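Protection of telomeres protein poz1 (Schizosaccharomyces pombe, PDB 5WE0) binds telomeric DNA as part of the fission yeast telomere complex and negatively regulates telomerase and telomere length. Local coordinates at residues N2-S7 with C48-P53; N12-F17 with N35-Y40. One frame throughout, in Å; residues are numbered along the deposited sequence.

Interaction 1. Residues N2-S7 with C48-P53; sequences NEKIRS and CHEKMP. With ZN (zinc ion), chain M.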
ATOM      1  N   ASN A   2      15.276 -13.232  24.760  1.00 65.54           N
ATOM      2  CA  ASN A   2      16.344 -13.122  23.776  1.00 62.82           C
ATOM      3  C   ASN A   2      15.808 -13.231  22.356  1.00 58.16           C
ATOM      4  O   ASN A   2      16.355 -12.588  21.450  1.00 55.63           O
ATOM      5  CB  ASN A   2      17.434 -14.166  24.037  1.00 65.53           C
ATOM      6  CG  ASN A   2      18.287 -13.833  25.259  1.00 75.72           C
ATOM      7  OD1 ASN A   2      18.577 -12.663  25.530  1.00 73.45           O
ATOM      8  ND2 ASN A   2      18.704 -14.864  25.993  1.00 76.63           N
ATOM      9  N   GLU A   3      14.740 -14.011  22.137  1.00 57.10           N
ATOM     10  CA  GLU A   3      14.122 -14.039  20.810  1.00 56.08           C
ATOM     11  C   GLU A   3      13.652 -12.652  20.395  1.00 53.86           C
ATOM     12  O   GLU A   3      13.803 -12.258  19.226  1.00 48.58           O
ATOM     13  CB  GLU A   3      12.957 -15.029  20.764  1.00 57.04           C
ATOM     14  CG  GLU A   3      12.080 -14.853  19.516  1.00 56.75           C
ATOM     15  CD  GLU A   3      10.923 -15.838  19.447  1.00 64.11           C
ATOM     16  OE1 GLU A   3      10.928 -16.711  18.540  1.00 63.07           O
ATOM     17  OE2 GLU A   3      10.001 -15.728  20.294  1.00 63.51           O
ATOM     18  N   LYS A   4      13.102 -11.884  21.345  1.00 52.89           N
ATOM     19  CA  LYS A   4      12.706 -10.510  21.044  1.00 55.19           C
ATOM     20  C   LYS A   4      13.910  -9.640  20.699  1.00 49.81           C
ATOM     21  O   LYS A   4      13.834  -8.806  19.785  1.00 47.09           O
ATOM     22  CB  LYS A   4      11.930  -9.902  22.211  1.00 61.18           C
ATOM     23  CG  LYS A   4      11.555  -8.440  21.963  1.00 63.45           C
ATOM     24  CD  LYS A   4      10.415  -7.981  22.847  1.00 64.95           C
ATOM     25  CE  LYS A   4       9.218  -8.901  22.700  1.00 67.81           C
ATOM     26  NZ  LYS A   4       8.960  -9.288  21.276  1.00 66.16           N
ATOM     27  N   ILE A   5      15.029  -9.815  21.408  1.00 48.08           N
ATOM     28  CA  ILE A   5      16.224  -9.045  21.076  1.00 44.34           C
ATOM     29  C   ILE A   5      16.736  -9.434  19.693  1.00 42.12           C
ATOM     30  O   ILE A   5      17.149  -8.575  18.905  1.00 42.89           O
ATOM     31  CB  ILE A   5      17.299  -9.234  22.163  1.00 52.88           C
ATOM     32  CG1 ILE A   5      16.869  -8.538  23.454  1.00 53.84           C
ATOM     33  CG2 ILE A   5      18.619  -8.617  21.737  1.00 43.01           C
ATOM     34  CD1 ILE A   5      17.520  -9.119  24.686  1.00 59.84           C
ATOM     35  N   ARG A   6      16.687 -10.730  19.357  1.00 39.61           N
ATOM     36  CA  ARG A   6      17.087 -11.154  18.015  1.00 39.80           C
ATOM     37  C   ARG A   6      16.161 -10.576  16.947  1.00 40.22           C
ATOM     38  O   ARG A   6      16.629 -10.076  15.914  1.00 39.18           O
ATOM     39  CB  ARG A   6      17.128 -12.681  17.928  1.00 42.98           C
ATOM     40  CG  ARG A   6      18.267 -13.288  18.743  1.00 45.20           C
ATOM     41  CD  ARG A   6      18.452 -14.756  18.493  1.00 43.50           C
ATOM     42  NE  ARG A   6      17.274 -15.519  18.868  1.00 46.63           N
ATOM     43  CZ  ARG A   6      17.152 -16.194  20.005  1.00 56.46           C
ATOM     44  NH1 ARG A   6      18.139 -16.197  20.887  1.00 57.04           N
ATOM     45  NH2 ARG A   6      16.040 -16.869  20.261  1.00 60.80           N
ATOM     46  N   SER A   7      14.850 -10.605  17.193  1.00 41.43           N
ATOM     47  CA  SER A   7      13.890 -10.063  16.229  1.00 42.03           C
ATOM     48  C   SER A   7      14.102  -8.570  16.001  1.00 36.73           C
ATOM     49  O   SER A   7      14.086  -8.100  14.852  1.00 36.69           O
ATOM     50  CB  SER A   7      12.466 -10.357  16.699  1.00 46.30           C
ATOM     51  OG  SER A   7      12.238 -11.762  16.732  1.00 46.36           O
ATOM     52  N   CYS A  48       4.385 -11.775  17.182  1.00 41.20           N
ATOM     53  CA  CYS A  48       3.030 -11.986  16.681  1.00 42.34           C
ATOM     54  C   CYS A  48       2.114 -10.803  16.975  1.00 42.04           C
ATOM     55  O   CYS A  48       1.250 -10.476  16.157  1.00 40.93           O
ATOM     56  CB  CYS A  48       2.454 -13.275  17.272  1.00 42.09           C
ATOM     57  SG  CYS A  48       3.192 -14.747  16.517  1.00 43.37           S
ATOM     58  N   HIS A  49       2.304 -10.127  18.107  1.00 40.74           N
ATOM     59  CA  HIS A  49       1.461  -8.990  18.474  1.00 43.60           C
ATOM     60  C   HIS A  49       2.263  -7.709  18.618  1.00 47.99           C
ATOM     61  O   HIS A  49       1.777  -6.736  19.207  1.00 47.53           O
ATOM     62  CB  HIS A  49       0.685  -9.294  19.755  1.00 39.23           C
ATOM     63  CG  HIS A  49      -0.219 -10.469  19.604  1.00 44.30           C
ATOM     64  ND1 HIS A  49      -1.398 -10.404  18.893  1.00 45.79           N
ATOM     65  CD2 HIS A  49      -0.058 -11.766  19.949  1.00 41.95           C
ATOM     66  CE1 HIS A  49      -1.963 -11.596  18.873  1.00 49.33           C
ATOM     67  NE2 HIS A  49      -1.172 -12.440  19.512  1.00 49.77           N
ATOM     68  N   GLU A  50       3.459  -7.673  18.045  1.00 46.09           N
ATOM     69  CA  GLU A  50       4.209  -6.437  18.011  1.00 45.30           C
ATOM     70  C   GLU A  50       3.696  -5.574  16.868  1.00 46.63           C
ATOM     71  O   GLU A  50       3.137  -6.070  15.881  1.00 49.91           O
ATOM     72  CB  GLU A  50       5.699  -6.721  17.839  1.00 47.92           C
ATOM     73  CG  GLU A  50       6.346  -7.343  19.067  1.00 52.05           C
ATOM     74  CD  GLU A  50       6.328  -6.409  20.272  1.00 56.71           C
ATOM     75  OE1 GLU A  50       6.733  -5.228  20.124  1.00 52.15           O
ATOM     76  OE2 GLU A  50       5.928  -6.869  21.368  1.00 57.20           O
ATOM     77  N   LYS A  51       3.881  -4.273  17.009  1.00 47.90           N
ATOM     78  CA  LYS A  51       3.481  -3.338  15.970  1.00 49.16           C
ATOM     79  C   LYS A  51       4.479  -3.386  14.815  1.00 50.17           C
ATOM     80  O   LYS A  51       5.699  -3.433  15.019  1.00 47.41           O
ATOM     81  CB  LYS A  51       3.384  -1.917  16.547  1.00 52.57           C
ATOM     82  CG  LYS A  51       2.873  -0.860  15.570  1.00 59.58           C
ATOM     83  CD  LYS A  51       2.997   0.569  16.126  1.00 62.54           C
ATOM     84  CE  LYS A  51       4.012   1.395  15.309  1.00 61.94           C
ATOM     85  NZ  LYS A  51       3.489   1.826  13.963  1.00 58.21           N
ATOM     86  N   MET A  52       3.955  -3.387  13.606  1.00 40.37           N
ATOM     87  CA  MET A  52       4.791  -3.318  12.421  1.00 42.17           C
ATOM     88  C   MET A  52       5.408  -1.925  12.327  1.00 43.03           C
ATOM     89  O   MET A  52       4.665  -0.935  12.314  1.00 41.23           O
ATOM     90  CB  MET A  52       3.949  -3.627  11.176  1.00 36.14           C
ATOM     91  CG  MET A  52       4.682  -3.538   9.866  1.00 36.83           C
ATOM     92  SD  MET A  52       5.847  -4.897   9.583  1.00 47.94           S
ATOM     93  CE  MET A  52       4.765  -6.329   9.667  1.00 31.46           C
ATOM     94  N   PRO A  53       6.736  -1.792  12.291  1.00 41.18           N
ATOM     95  CA  PRO A  53       7.340  -0.463  12.101  1.00 40.43           C
ATOM     96  C   PRO A  53       6.898   0.138  10.768  1.00 38.62           C
ATOM     97  O   PRO A  53       6.696  -0.562   9.780  1.00 37.39           O
ATOM     98  CB  PRO A  53       8.853  -0.750  12.104  1.00 37.85           C
ATOM     99  CG  PRO A  53       9.013  -2.090  12.745  1.00 37.83           C
ATOM    100  CD  PRO A  53       7.750  -2.857  12.431  1.00 40.39           C
TER
HETATM  101 ZN    ZN M 601      -1.262 -14.468  19.018  1.00 49.12          ZN
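Lys-4 and Glu-50 reach for each other from opposite directions and form a long salt bridge, Lys-4 NZ lying 3.9 Å from Glu-50 OE2. The backbones stay well apart, with the two CA atoms separated by 9.9 Å, so two long, flexible, charged side chains suit a gap that short ones could not span. Lys-4 leaves its helix with CG trans to the backbone N (chi1 177°), then bends at its last two torsions, which swings the ammonium group round toward the loop. In Glu-50, CG lies anti to the carbonyl carbon (chi1 -70°), near the ammonium, and a bend at chi2 brings the carboxylate there too. At this separation the attraction is probably mainly electrostatic, and the firmer partner of Lys-4 NZ is the carbonyl O of Ser-46, to which it is hydrogen-bonded. With an alanine in place of Glu-50, Lys-4 would probably keep its hold on Ser-46 but lose the nearby negative charge that offsets its own.

Beside the pair, Ser-7 OG donates to Glu-3 O at 3.0 Å from above the carbonyl plane, while Ser-7 N reaches the same oxygen from the opposite face; a small hydroxyl residue can thus turn back onto its own helix. One residue earlier in the loop, His-49 offers NE2 to the zinc ion at 2.1 Å, and three atoms of another protein chain complete the site. This surface contact links the first turns of helix 2-18 to the loop joining helix 31-43 to helix 54-64, with Pro-53 as N-cap of the latter.

Interaction 2. Residues N12-F17 with N35-Y40; sequences NTLETF and NACLRY
Two successive helices pack here as a helical hairpin, running in roughly opposing directions but inclined to each other, and Leu-14 of the first meets Cys-37 and Leu-38 of the second at the apolar seam. The local axes come within 10.3 Å and cross at -141°, a spacing that leaves room for medium-sized side chains between them. Leu-14 CG approaches Cys-37 CB at 3.7 Å, and its CD2 branch is just as near to that carbon. The other branch goes further across: Leu-14 CD1 touches Leu-38 CD2 at 3.7 Å, the two leucine side chains meeting at about a right angle. The forked end of leucine therefore serves both partners, one methyl beside the cysteine and one reaching both the cysteine and the neighbouring leucine. Cysteine suits its place because its short side chain brings CB close to Leu-14 while its sulfur turns to a different neighbour.

That neighbour is Thr-13, whose methyl CG2 stands 4.1 Å from Cys-37 SG. With OG1 anti to the carbonyl carbon (chi1 -67°), Thr-13 has its methyl facing the sulfur and keeps OG1 for a weak hydrogen bond to Ser-9 O in its own helix. Threonine thus gives the seam an apolar surface at its more exposed border without leaving its hydroxyl there unbonded. No hydrogen bond crosses between the two segments, so shape and apolar contact carry the packing. Helix 54-64 lies against the same seam through Met-56, which touches both Leu-14 and Leu-38, making a three-helix junction, and an aromatic side chain of another protein chain also packs on Leu-38.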
ATOM      1  N   ASN A  12      16.354  -4.111  12.565  1.00 36.13           N
ATOM      2  CA  ASN A  12      17.384  -3.115  12.272  1.00 37.21           C
ATOM      3  C   ASN A  12      18.147  -3.445  11.004  1.00 34.17           C
ATOM      4  O   ASN A  12      18.494  -2.548  10.228  1.00 41.76           O
ATOM      5  CB  ASN A  12      18.352  -2.983  13.454  1.00 40.58           C
ATOM      6  CG  ASN A  12      17.669  -2.458  14.688  1.00 42.59           C
ATOM      7  OD1 ASN A  12      17.784  -3.029  15.775  1.00 46.44           O
ATOM      8  ND2 ASN A  12      16.922  -1.372  14.522  1.00 45.51           N
ATOM      9  N   THR A  13      18.422  -4.725  10.769  1.00 34.50           N
ATOM     10  CA  THR A  13      19.044  -5.104   9.503  1.00 33.02           C
ATOM     11  C   THR A  13      18.137  -4.799   8.313  1.00 33.25           C
ATOM     12  O   THR A  13      18.611  -4.310   7.272  1.00 34.13           O
ATOM     13  CB  THR A  13      19.443  -6.582   9.533  1.00 35.27           C
ATOM     14  OG1 THR A  13      20.505  -6.759  10.488  1.00 35.19           O
ATOM     15  CG2 THR A  13      19.881  -7.072   8.137  1.00 29.61           C
ATOM     16  N   LEU A  14      16.840  -5.117   8.418  1.00 31.74           N
ATOM     17  CA  LEU A  14      15.938  -4.828   7.297  1.00 31.31           C
ATOM     18  C   LEU A  14      15.893  -3.334   6.988  1.00 35.95           C
ATOM     19  O   LEU A  14      15.811  -2.936   5.815  1.00 32.55           O
ATOM     20  CB  LEU A  14      14.536  -5.372   7.574  1.00 32.97           C
ATOM     21  CG  LEU A  14      14.308  -6.835   7.162  1.00 35.83           C
ATOM     22  CD1 LEU A  14      12.856  -7.233   7.412  1.00 34.71           C
ATOM     23  CD2 LEU A  14      14.699  -7.094   5.705  1.00 28.73           C
ATOM     24  N   GLU A  15      15.966  -2.490   8.036  1.00 34.93           N
ATOM     25  CA  GLU A  15      15.974  -1.041   7.849  1.00 35.20           C
ATOM     26  C   GLU A  15      17.046  -0.605   6.869  1.00 39.85           C
ATOM     27  O   GLU A  15      16.797   0.236   5.992  1.00 38.88           O
ATOM     28  CB  GLU A  15      16.246  -0.339   9.173  1.00 38.70           C
ATOM     29  CG  GLU A  15      15.099  -0.239  10.118  1.00 38.33           C
ATOM     30  CD  GLU A  15      15.236   0.966  11.045  1.00 43.13           C
ATOM     31  OE1 GLU A  15      15.887   1.957  10.635  1.00 46.99           O
ATOM     32  OE2 GLU A  15      14.686   0.926  12.168  1.00 43.03           O
ATOM     33  N   THR A  16      18.254  -1.162   7.004  1.00 38.04           N
ATOM     34  CA  THR A  16      19.340  -0.774   6.114  1.00 35.77           C
ATOM     35  C   THR A  16      19.134  -1.296   4.708  1.00 40.66           C
ATOM     36  O   THR A  16      19.802  -0.823   3.782  1.00 46.58           O
ATOM     37  CB  THR A  16      20.700  -1.232   6.668  1.00 42.73           C
ATOM     38  OG1 THR A  16      20.960  -2.591   6.280  1.00 40.60           O
ATOM     39  CG2 THR A  16      20.752  -1.084   8.201  1.00 31.94           C
ATOM     40  N   PHE A  17      18.277  -2.300   4.525  1.00 38.83           N
ATOM     41  CA  PHE A  17      17.956  -2.708   3.165  1.00 40.26           C
ATOM     42  C   PHE A  17      16.718  -1.986   2.639  1.00 40.40           C
ATOM     43  O   PHE A  17      16.611  -1.740   1.429  1.00 43.00           O
ATOM     44  CB  PHE A  17      17.726  -4.231   3.080  1.00 42.64           C
ATOM     45  CG  PHE A  17      18.995  -5.052   3.126  1.00 40.25           C
ATOM     46  CD1 PHE A  17      19.544  -5.436   4.336  1.00 38.45           C
ATOM     47  CD2 PHE A  17      19.654  -5.401   1.960  1.00 44.55           C
ATOM     48  CE1 PHE A  17      20.723  -6.182   4.392  1.00 40.00           C
ATOM     49  CE2 PHE A  17      20.840  -6.141   2.006  1.00 46.14           C
ATOM     50  CZ  PHE A  17      21.368  -6.533   3.227  1.00 38.76           C
ATOM     51  N   ASN A  35      14.638 -12.102   2.341  1.00 36.41           N
ATOM     52  CA  ASN A  35      13.669 -13.182   2.550  1.00 36.70           C
ATOM     53  C   ASN A  35      13.906 -13.926   3.862  1.00 35.71           C
ATOM     54  O   ASN A  35      12.954 -14.244   4.590  1.00 34.99           O
ATOM     55  CB  ASN A  35      13.709 -14.156   1.370  1.00 41.20           C
ATOM     56  CG  ASN A  35      12.944 -13.627   0.159  1.00 45.45           C
ATOM     57  OD1 ASN A  35      11.791 -13.218   0.270  1.00 47.39           O
ATOM     58  ND2 ASN A  35      13.575 -13.670  -1.005  1.00 46.78           N
ATOM     59  N   ALA A  36      15.170 -14.253   4.160  1.00 35.14           N
ATOM     60  CA  ALA A  36      15.490 -14.914   5.421  1.00 34.07           C
ATOM     61  C   ALA A  36      15.093 -14.050   6.617  1.00 34.05           C
ATOM     62  O   ALA A  36      14.639 -14.572   7.640  1.00 34.14           O
ATOM     63  CB  ALA A  36      16.982 -15.265   5.463  1.00 36.83           C
ATOM     64  N   CYS A  37      15.299 -12.728   6.523  1.00 33.70           N
ATOM     65  CA  CYS A  37      14.869 -11.820   7.595  1.00 33.25           C
ATOM     66  C   CYS A  37      13.351 -11.807   7.750  1.00 34.57           C
ATOM     67  O   CYS A  37      12.833 -11.918   8.868  1.00 31.39           O
ATOM     68  CB  CYS A  37      15.373 -10.402   7.326  1.00 33.63           C
ATOM     69  SG  CYS A  37      17.159 -10.149   7.555  1.00 41.48           S
ATOM     70  N   LEU A  38      12.621 -11.633   6.637  1.00 32.77           N
ATOM     71  CA  LEU A  38      11.157 -11.609   6.704  1.00 34.27           C
ATOM     72  C   LEU A  38      10.620 -12.910   7.273  1.00 33.34           C
ATOM     73  O   LEU A  38       9.706 -12.911   8.105  1.00 32.45           O
ATOM     74  CB  LEU A  38      10.553 -11.371   5.316  1.00 33.72           C
ATOM     75  CG  LEU A  38      10.770  -9.990   4.737  1.00 32.86           C
ATOM     76  CD1 LEU A  38      10.178  -9.993   3.387  1.00 29.39           C
ATOM     77  CD2 LEU A  38      10.092  -8.969   5.635  1.00 31.41           C
ATOM     78  N   ARG A  39      11.169 -14.041   6.816  1.00 33.16           N
ATOM     79  CA  ARG A  39      10.694 -15.321   7.318  1.00 31.55           C
ATOM     80  C   ARG A  39      10.981 -15.469   8.801  1.00 32.93           C
ATOM     81  O   ARG A  39      10.127 -15.950   9.557  1.00 35.27           O
ATOM     82  CB  ARG A  39      11.305 -16.479   6.534  1.00 39.90           C
ATOM     83  CG  ARG A  39      10.460 -17.746   6.684  1.00 40.48           C
ATOM     84  CD  ARG A  39      11.126 -19.005   6.129  1.00 43.48           C
ATOM     85  NE  ARG A  39      10.182 -20.132   6.080  1.00 44.60           N
ATOM     86  CZ  ARG A  39       9.832 -20.873   7.138  1.00 50.90           C
ATOM     87  NH1 ARG A  39      10.322 -20.602   8.352  1.00 45.16           N
ATOM     88  NH2 ARG A  39       8.969 -21.877   6.996  1.00 48.61           N
ATOM     89  N   TYR A  40      12.169 -15.051   9.249  1.00 35.77           N
ATOM     90  CA  TYR A  40      12.463 -15.148  10.676  1.00 32.96           C
ATOM     91  C   TYR A  40      11.452 -14.353  11.496  1.00 33.98           C
ATOM     92  O   TYR A  40      10.933 -14.845  12.509  1.00 35.34           O
ATOM     93  CB  TYR A  40      13.885 -14.677  10.995  1.00 34.97           C
ATOM     94  CG  TYR A  40      14.238 -14.980  12.445  1.00 38.34           C
ATOM     95  CD1 TYR A  40      14.681 -16.251  12.816  1.00 39.84           C
ATOM     96  CD2 TYR A  40      14.054 -14.028  13.448  1.00 36.07           C
ATOM     97  CE1 TYR A  40      14.978 -16.550  14.127  1.00 38.30           C
ATOM     98  CE2 TYR A  40      14.349 -14.321  14.774  1.00 39.23           C
ATOM     99  CZ  TYR A  40      14.811 -15.585  15.099  1.00 41.21           C
ATOM    100  OH  TYR A  40      15.104 -15.907  16.402  1.00 47.43           O
TER

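How the interactions relate
Both contacts use helix 2-18: interaction 1 engages its first turns and interaction 2 its later ones, with centres about 12 Å apart on the same side of the chain's centre. In sequence, the segments run 2-7, 12-17, 35-40, 48-53, so the helical hairpin of interaction 2 falls between the two halves of interaction 1. They also touch directly: Tyr-40 of helix 31-43 packs against Ser-7 and makes a weak hydrogen bond to Arg-6. Helix 2-18 is thus joined to helix 31-43 by a buried apolar seam and to the following loop by a surface charge pair, in a region that also meets another protein chain through zinc.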